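Local coordinates for protein reducing end xylose-releasing exo-oligoxylanase (Bacillus halodurans, PDB 1WU4) that hydrolyses xylooligosaccharides of three or more units, releasing xylose from the reducing end with inversion of anomeric configuration, at residues Gly280-Trp283 with Ser284-Ile288; Gly258-Ser262 with Asp263-Val267; Pro151-Tyr154 with Ser155-Ala158. The protein carries 1 engineered substitution. One frame throughout, in Å; residues are numbered along the deposited sequence.

All three contacts are short-range ones at the beginning of a helix in an (alpha/alpha)6 barrel. Contact 2 lies deepest, its centre about 12 Å from the centre of the chain, and contains a probable active-site residue; contact 1 is on the surface, and contact 3, partly buried, sits across the chain's centre from both others. Contacts 1 and 2 open consecutive helices, 282-295 and 265-278, while contact 3 starts helix 154-167. Chemistry follows place: contact 1 combines a serine cap with glutamates and a tryptophan face, contact 2 packs a tyrosine ring over backbone and pairs an arginine with the probable catalytic acids, and contact 3 joins neutral amides to a carboxylate.

Contact 1: Gly280-Trp283 with Ser284-Ile288; sequences GSEW and SAEEI
Ser-281 and Ser-284 form an N-terminal helix cap, a local contact through the first turn of helix 282-295 at the surface of the barrel. Ser-281 is the N-cap residue. Ser-281 OG stands between the backbone N and the carbonyl carbon (chi1 68°), which turns it back over the helix to accept from Ser-284 N at 3.1 Å. Serine suits this place because a short hydroxyl reaches an amide that has no helical carbonyl before it. The OG atoms of Ser-281 and Ser-284 are also only 2.9 Å apart. Beyond the cap, the regular helical bonds begin with Ala-285 N to Ser-281 O, followed by Glu-286 N to Glu-282 O and Glu-287 N to Trp-283 O.

One turn along, Trp-283 lies beside Glu-287, both side chains pointing the same way. The indole is carried there by a CG anti to the backbone N (chi1 -176°). Glu-287 CB sits over one ring face, 3.8 Å from the centroid of the six-membered ring of Trp-283, a CH-pi contact, and Glu-287 CG comes to 3.6 Å from Trp-283 CH2. The carboxylate is nearly parallel to the indole, while Ser-284 OG meets the ring at its edge, 3.7 Å from Trp-283 CE3. Ile-271 of helix 265-278 also touches Trp-283, so the large ring bridges its own helix and its predecessor.

On the exposed side, Glu-282 and Glu-286 cross obliquely with their carboxylate planes 82° apart, and Glu-282 OE1 comes to 3.0 Å from Glu-286 OE1. Like charges this close together would probably raise the pKa of one of them, whereas the positive end of the helix dipole is likely to offset part of the repulsion among acidic groups in this first turn.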
loop_
_atom_site.group_PDB
_atom_site.type_symbol
_atom_site.label_atom_id
_atom_site.label_comp_id
_atom_site.label_asym_id
_atom_site.label_seq_id
_atom_site.Cartn_x
_atom_site.Cartn_y
_atom_site.Cartn_z
ATOM N N GLY A 280 1.601 -16.323 -9.549
ATOM C CA GLY A 280 0.683 -16.884 -8.581
ATOM C C GLY A 280 1.359 -17.975 -7.778
ATOM O O GLY A 280 2.479 -18.387 -8.087
ATOM N N SER A 281 0.684 -18.431 -6.731
ATOM C CA SER A 281 1.208 -19.495 -5.887
ATOM C C SER A 281 0.021 -20.222 -5.287
ATOM O O SER A 281 -1.071 -19.662 -5.178
ATOM C CB SER A 281 2.093 -18.931 -4.768
ATOM O OG SER A 281 1.334 -18.186 -3.832
ATOM N N GLU A 282 0.228 -21.476 -4.906
ATOM C CA GLU A 282 -0.847 -22.259 -4.323
ATOM C C GLU A 282 -1.335 -21.592 -3.041
ATOM O O GLU A 282 -2.539 -21.465 -2.815
ATOM C CB GLU A 282 -0.361 -23.676 -4.017
ATOM C CG GLU A 282 -1.470 -24.653 -3.669
ATOM C CD GLU A 282 -2.331 -25.009 -4.865
ATOM O OE1 GLU A 282 -3.319 -25.755 -4.691
ATOM O OE2 GLU A 282 -2.020 -24.547 -5.984
ATOM N N TRP A 283 -0.397 -21.158 -2.206
ATOM C CA TRP A 283 -0.763 -20.521 -0.948
ATOM C C TRP A 283 -1.589 -19.253 -1.149
ATOM O O TRP A 283 -2.594 -19.056 -0.474
ATOM C CB TRP A 283 0.478 -20.169 -0.120
ATOM C CG TRP A 283 0.104 -19.596 1.218
ATOM C CD1 TRP A 283 -0.154 -20.293 2.365
ATOM C CD2 TRP A 283 -0.164 -18.217 1.520
ATOM N NE1 TRP A 283 -0.572 -19.440 3.357
ATOM C CE2 TRP A 283 -0.587 -18.160 2.866
ATOM C CE3 TRP A 283 -0.092 -17.027 0.782
ATOM C CZ2 TRP A 283 -0.937 -16.959 3.493
ATOM C CZ3 TRP A 283 -0.440 -15.831 1.406
ATOM C CH2 TRP A 283 -0.858 -15.809 2.748
ATOM N N SER A 284 -1.163 -18.394 -2.070
ATOM C CA SER A 284 -1.886 -17.147 -2.309
ATOM C C SER A 284 -3.304 -17.370 -2.816
ATOM O O SER A 284 -4.234 -16.704 -2.370
ATOM C CB SER A 284 -1.113 -16.262 -3.288
ATOM O OG SER A 284 0.111 -15.844 -2.709
ATOM N N ALA A 285 -3.472 -18.304 -3.747
ATOM C CA ALA A 285 -4.799 -18.589 -4.281
ATOM C C ALA A 285 -5.692 -19.124 -3.165
ATOM O O ALA A 285 -6.845 -18.719 -3.027
ATOM C CB ALA A 285 -4.703 -19.610 -5.411
ATOM N N GLU A 286 -5.147 -20.028 -2.358
ATOM C CA GLU A 286 -5.905 -20.606 -1.259
ATOM C C GLU A 286 -6.246 -19.565 -0.194
ATOM O O GLU A 286 -7.329 -19.600 0.392
ATOM C CB GLU A 286 -5.121 -21.770 -0.646
ATOM C CG GLU A 286 -5.035 -22.979 -1.574
ATOM C CD GLU A 286 -3.993 -23.994 -1.150
ATOM O OE1 GLU A 286 -3.912 -25.059 -1.796
ATOM O OE2 GLU A 286 -3.248 -23.729 -0.182
ATOM N N GLU A 287 -5.324 -18.638 0.046
ATOM C CA GLU A 287 -5.533 -17.582 1.033
ATOM C C GLU A 287 -6.654 -16.644 0.594
ATOM O O GLU A 287 -7.536 -16.306 1.384
ATOM C CB GLU A 287 -4.229 -16.804 1.241
ATOM C CG GLU A 287 -4.368 -15.417 1.870
ATOM C CD GLU A 287 -4.972 -15.420 3.262
ATOM O OE1 GLU A 287 -4.939 -16.461 3.953
ATOM O OE2 GLU A 287 -5.475 -14.357 3.681
ATOM N N ILE A 288 -6.625 -16.231 -0.670
ATOM C CA ILE A 288 -7.664 -15.345 -1.178
ATOM C C ILE A 288 -9.010 -16.070 -1.173
ATOM O O ILE A 288 -10.042 -15.476 -0.852
ATOM C CB ILE A 288 -7.317 -14.831 -2.594
ATOM C CG1 ILE A 288 -6.081 -13.919 -2.523
ATOM C CG2 ILE A 288 -8.500 -14.084 -3.190
ATOM C CD1 ILE A 288 -6.198 -12.771 -1.529
#

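Contact 2: Gly258-Ser262 with Asp263-Val267; sequences GHFFS and DSYRV
Tyr-265 packs its ring against the backbone of Phe-261 and Ser-262, round the turn that leads into helix 265-278. Its CG is anti to the carbonyl carbon (chi1 -55°), which lays the ring over that backbone. One ring face takes Phe-261 O, 3.2 Å above its plane, and Ser-262 CA, a CH-pi contact 4.0 Å from the ring centroid. Phe-260 CE2 lies at the edge of that ring, 3.5 Å from Tyr-265 CE1, the two rings meeting obliquely with planes at 52°. Phe-260 CD1 also touches Ser-264 CB at 3.4 Å; a small serine fits where a phenylalanine leans over the turn.

Among the hydrogen bonds, Phe-261 N donates to Ser-264 OG at 3.3 Å, and that hydroxyl is also bonded to Ala-241 O. Tyr-265 OH bonds Ser-317 OG and two waters: it donates to one that in turn donates to Phe-260 O, and accepts from another that is bonded to Ser-262 OG. A phenylalanine in place of Tyr-265 would probably leave Ser-317 and both waters without their shared hydroxyl.

Charges gather at Arg-266. Arg-266 NE donates to Asp-263 O, in the carbonyl plane, and Arg-266 NH2 forms a salt bridge with Asp-263 OD2 at 3.5 Å. NH1 pairs with Glu-70, so one guanidinium spans the probable proton acceptor and proton donor.

Phe-260 and Tyr-265 both touch Leu-323 of helix 320-329, and Phe-260 bonds by its backbone to Tyr-306 of strand 304-306.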
loop_
_atom_site.group_PDB
_atom_site.type_symbol
_atom_site.label_atom_id
_atom_site.label_comp_id
_atom_site.label_asym_id
_atom_site.label_seq_id
_atom_site.Cartn_x
_atom_site.Cartn_y
_atom_site.Cartn_z
ATOM N N GLY A 258 -5.169 -6.240 17.431
ATOM C CA GLY A 258 -4.997 -7.651 17.139
ATOM C C GLY A 258 -6.113 -8.334 16.373
ATOM O O GLY A 258 -6.175 -9.560 16.352
ATOM N N HIS A 259 -6.976 -7.564 15.717
ATOM C CA HIS A 259 -8.093 -8.148 14.985
ATOM C C HIS A 259 -8.104 -7.761 13.511
ATOM O O HIS A 259 -7.209 -7.054 13.037
ATOM C CB HIS A 259 -9.401 -7.728 15.661
ATOM C CG HIS A 259 -9.384 -7.917 17.146
ATOM N ND1 HIS A 259 -9.255 -9.157 17.733
ATOM C CD2 HIS A 259 -9.413 -7.022 18.159
ATOM C CE1 HIS A 259 -9.204 -9.016 19.048
ATOM N NE2 HIS A 259 -9.297 -7.730 19.331
ATOM N N PHE A 260 -9.103 -8.251 12.782
ATOM C CA PHE A 260 -9.227 -7.939 11.363
ATOM C C PHE A 260 -9.972 -6.622 11.244
ATOM O O PHE A 260 -11.187 -6.558 11.455
ATOM C CB PHE A 260 -9.998 -9.034 10.622
ATOM C CG PHE A 260 -10.019 -8.847 9.129
ATOM C CD1 PHE A 260 -8.870 -9.069 8.374
ATOM C CD2 PHE A 260 -11.175 -8.431 8.480
ATOM C CE1 PHE A 260 -8.872 -8.881 6.996
ATOM C CE2 PHE A 260 -11.188 -8.238 7.100
ATOM C CZ PHE A 260 -10.033 -8.464 6.357
ATOM N N PHE A 261 -9.233 -5.568 10.923
ATOM C CA PHE A 261 -9.824 -4.250 10.787
ATOM C C PHE A 261 -9.098 -3.447 9.707
ATOM O O PHE A 261 -8.383 -4.006 8.878
ATOM C CB PHE A 261 -9.799 -3.518 12.137
ATOM C CG PHE A 261 -10.954 -2.565 12.336
ATOM C CD1 PHE A 261 -10.727 -1.254 12.735
ATOM C CD2 PHE A 261 -12.271 -2.986 12.139
ATOM C CE1 PHE A 261 -11.789 -0.373 12.935
ATOM C CE2 PHE A 261 -13.340 -2.109 12.339
ATOM C CZ PHE A 261 -13.096 -0.801 12.738
ATOM N N SER A 262 -9.273 -2.131 9.741
ATOM C CA SER A 262 -8.709 -1.223 8.742
ATOM C C SER A 262 -7.356 -1.544 8.104
ATOM O O SER A 262 -7.261 -1.623 6.883
ATOM C CB SER A 262 -8.697 0.192 9.311
ATOM O OG SER A 262 -9.988 0.519 9.800
ATOM N N ASP A 263 -6.308 -1.706 8.906
ATOM C CA ASP A 263 -4.987 -2.016 8.352
ATOM C C ASP A 263 -4.999 -3.321 7.558
ATOM O O ASP A 263 -4.465 -3.396 6.447
ATOM C CB ASP A 263 -3.952 -2.165 9.475
ATOM C CG ASP A 263 -3.371 -0.843 9.934
ATOM O OD1 ASP A 263 -4.082 0.179 9.904
ATOM O OD2 ASP A 263 -2.192 -0.836 10.352
ATOM N N SER A 264 -5.618 -4.337 8.156
ATOM C CA SER A 264 -5.705 -5.692 7.613
ATOM C C SER A 264 -6.226 -5.836 6.194
ATOM O O SER A 264 -5.814 -6.742 5.471
ATOM C CB SER A 264 -6.597 -6.559 8.507
ATOM O OG SER A 264 -6.274 -6.425 9.876
ATOM N N TYR A 265 -7.153 -4.970 5.809
ATOM C CA TYR A 265 -7.757 -5.060 4.489
ATOM C C TYR A 265 -6.739 -5.092 3.359
ATOM O O TYR A 265 -6.945 -5.759 2.346
ATOM C CB TYR A 265 -8.731 -3.897 4.273
ATOM C CG TYR A 265 -9.809 -3.770 5.332
ATOM C CD1 TYR A 265 -10.095 -4.822 6.208
ATOM C CD2 TYR A 265 -10.558 -2.598 5.446
ATOM C CE1 TYR A 265 -11.098 -4.706 7.169
ATOM C CE2 TYR A 265 -11.564 -2.476 6.401
ATOM C CZ TYR A 265 -11.828 -3.528 7.257
ATOM O OH TYR A 265 -12.816 -3.399 8.201
ATOM N N ARG A 266 -5.630 -4.385 3.542
ATOM C CA ARG A 266 -4.608 -4.316 2.510
ATOM C C ARG A 266 -3.862 -5.615 2.240
ATOM O O ARG A 266 -3.253 -5.767 1.183
ATOM C CB ARG A 266 -3.627 -3.194 2.845
ATOM C CG ARG A 266 -4.314 -1.841 2.872
ATOM C CD ARG A 266 -3.427 -0.742 3.413
ATOM N NE ARG A 266 -3.046 -0.988 4.798
ATOM C CZ ARG A 266 -2.531 -0.065 5.601
ATOM N NH1 ARG A 266 -2.340 1.169 5.155
ATOM N NH2 ARG A 266 -2.202 -0.379 6.847
ATOM N N VAL A 267 -3.907 -6.552 3.182
ATOM C CA VAL A 267 -3.227 -7.827 2.988
ATOM C C VAL A 267 -3.711 -8.529 1.714
ATOM O O VAL A 267 -2.900 -8.971 0.903
ATOM C CB VAL A 267 -3.422 -8.747 4.216
ATOM C CG1 VAL A 267 -2.906 -10.148 3.914
ATOM C CG2 VAL A 267 -2.682 -8.166 5.417
HETATM O O HOH W 1 -13.116 -5.574 9.634
HETATM O O HOH W 2 -12.551 -0.662 9.158
#

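Contact 3: Pro151-Tyr154 with Ser155-Ala158; sequences PFNY and SEQA
The CG of Asn-153 falls between its backbone N and carbonyl carbon (chi1 50°), which swings the amide over the helix start to meet Glu-156 and Gln-157. Gln-157 is bent at chi2 (-64°), and this fold in its chain returns NE2 to the asparagine. Gln-157 NE2 donates to Asn-153 OD1 at 3.0 Å, almost straight at 170°; the acceptor is in the plane of the glutamine amide, yet the two amides are strongly turned against each other. Asn-153 ND2 donates to Glu-156 OE2 at 3.2 Å, arriving from above the carboxylate plane. The asparagine amide thus gives and receives at once, a use to which its two unlike ends suit it.

Asn-153 holds the N-cap position of helix 154-167 and the centre of an inverse gamma turn, but its side chain makes no capping bond. Asn-153 O accepts the helical bond from Gln-157 N at 3.1 Å and, weakly, one from Glu-156 N. Pro-151, which follows a cis peptide bond, lies close by: Pro-151 O is 3.4 Å from Gln-157 CG and is bonded to Trp-92 of helix 85-99. Tyr-154 leads toward the same helix, its hydroxyl bonded to Asp-89 and Lys-85.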
loop_
_atom_site.group_PDB
_atom_site.type_symbol
_atom_site.label_atom_id
_atom_site.label_comp_id
_atom_site.label_asym_id
_atom_site.label_seq_id
_atom_site.Cartn_x
_atom_site.Cartn_y
_atom_site.Cartn_z
ATOM N N PRO A 151 14.809 18.043 -4.421
ATOM C CA PRO A 151 14.868 16.590 -4.223
ATOM C C PRO A 151 14.317 15.776 -5.393
ATOM O O PRO A 151 13.876 14.641 -5.208
ATOM C CB PRO A 151 14.027 16.401 -2.975
ATOM C CG PRO A 151 12.908 17.371 -3.226
ATOM C CD PRO A 151 13.635 18.612 -3.730
ATOM N N PHE A 152 14.356 16.338 -6.593
ATOM C CA PHE A 152 13.815 15.644 -7.750
ATOM C C PHE A 152 14.759 14.652 -8.422
ATOM O O PHE A 152 14.483 14.167 -9.519
ATOM C CB PHE A 152 13.274 16.679 -8.737
ATOM C CG PHE A 152 12.221 17.565 -8.137
ATOM C CD1 PHE A 152 10.972 17.052 -7.796
ATOM C CD2 PHE A 152 12.497 18.897 -7.848
ATOM C CE1 PHE A 152 10.017 17.852 -7.173
ATOM C CE2 PHE A 152 11.548 19.707 -7.225
ATOM C CZ PHE A 152 10.306 19.183 -6.887
ATOM N N ASN A 153 15.870 14.351 -7.752
ATOM C CA ASN A 153 16.822 13.362 -8.248
ATOM C C ASN A 153 16.299 12.057 -7.641
ATOM O O ASN A 153 16.892 11.469 -6.732
ATOM C CB ASN A 153 18.248 13.700 -7.777
ATOM C CG ASN A 153 18.339 13.973 -6.284
ATOM O OD1 ASN A 153 17.425 14.534 -5.677
ATOM N ND2 ASN A 153 19.466 13.597 -5.689
ATOM N N TYR A 154 15.154 11.639 -8.177
ATOM C CA TYR A 154 14.401 10.468 -7.727
ATOM C C TYR A 154 15.138 9.208 -7.285
ATOM O O TYR A 154 14.994 8.786 -6.137
ATOM C CB TYR A 154 13.377 10.067 -8.792
ATOM C CG TYR A 154 12.545 11.205 -9.341
ATOM C CD1 TYR A 154 11.747 11.993 -8.507
ATOM C CD2 TYR A 154 12.542 11.479 -10.706
ATOM C CE1 TYR A 154 10.965 13.031 -9.028
ATOM C CE2 TYR A 154 11.770 12.509 -11.235
ATOM C CZ TYR A 154 10.984 13.278 -10.396
ATOM O OH TYR A 154 10.217 14.288 -10.933
ATOM N N SER A 155 15.908 8.598 -8.181
ATOM C CA SER A 155 16.599 7.359 -7.830
ATOM C C SER A 155 17.580 7.507 -6.672
ATOM O O SER A 155 17.727 6.588 -5.865
ATOM C CB SER A 155 17.314 6.768 -9.050
ATOM O OG SER A 155 18.455 7.523 -9.405
ATOM N N GLU A 156 18.252 8.653 -6.581
ATOM C CA GLU A 156 19.193 8.874 -5.488
ATOM C C GLU A 156 18.427 8.995 -4.176
ATOM O O GLU A 156 18.879 8.524 -3.131
ATOM C CB GLU A 156 20.009 10.148 -5.711
ATOM C CG GLU A 156 20.878 10.130 -6.949
ATOM C CD GLU A 156 21.803 11.322 -7.001
ATOM O OE1 GLU A 156 22.827 11.302 -6.289
ATOM O OE2 GLU A 156 21.495 12.280 -7.739
ATOM N N GLN A 157 17.264 9.639 -4.233
ATOM C CA GLN A 157 16.432 9.806 -3.050
ATOM C C GLN A 157 15.960 8.436 -2.565
ATOM O O GLN A 157 15.980 8.150 -1.368
ATOM C CB GLN A 157 15.221 10.684 -3.377
ATOM C CG GLN A 157 15.545 12.141 -3.705
ATOM C CD GLN A 157 16.145 12.892 -2.529
ATOM O OE1 GLN A 157 15.814 12.628 -1.374
ATOM N NE2 GLN A 157 17.019 13.851 -2.822
ATOM N N ALA A 158 15.544 7.593 -3.507
ATOM C CA ALA A 158 15.063 6.255 -3.182
ATOM C C ALA A 158 16.146 5.403 -2.533
ATOM O O ALA A 158 15.906 4.771 -1.506
ATOM C CB ALA A 158 14.545 5.567 -4.434
#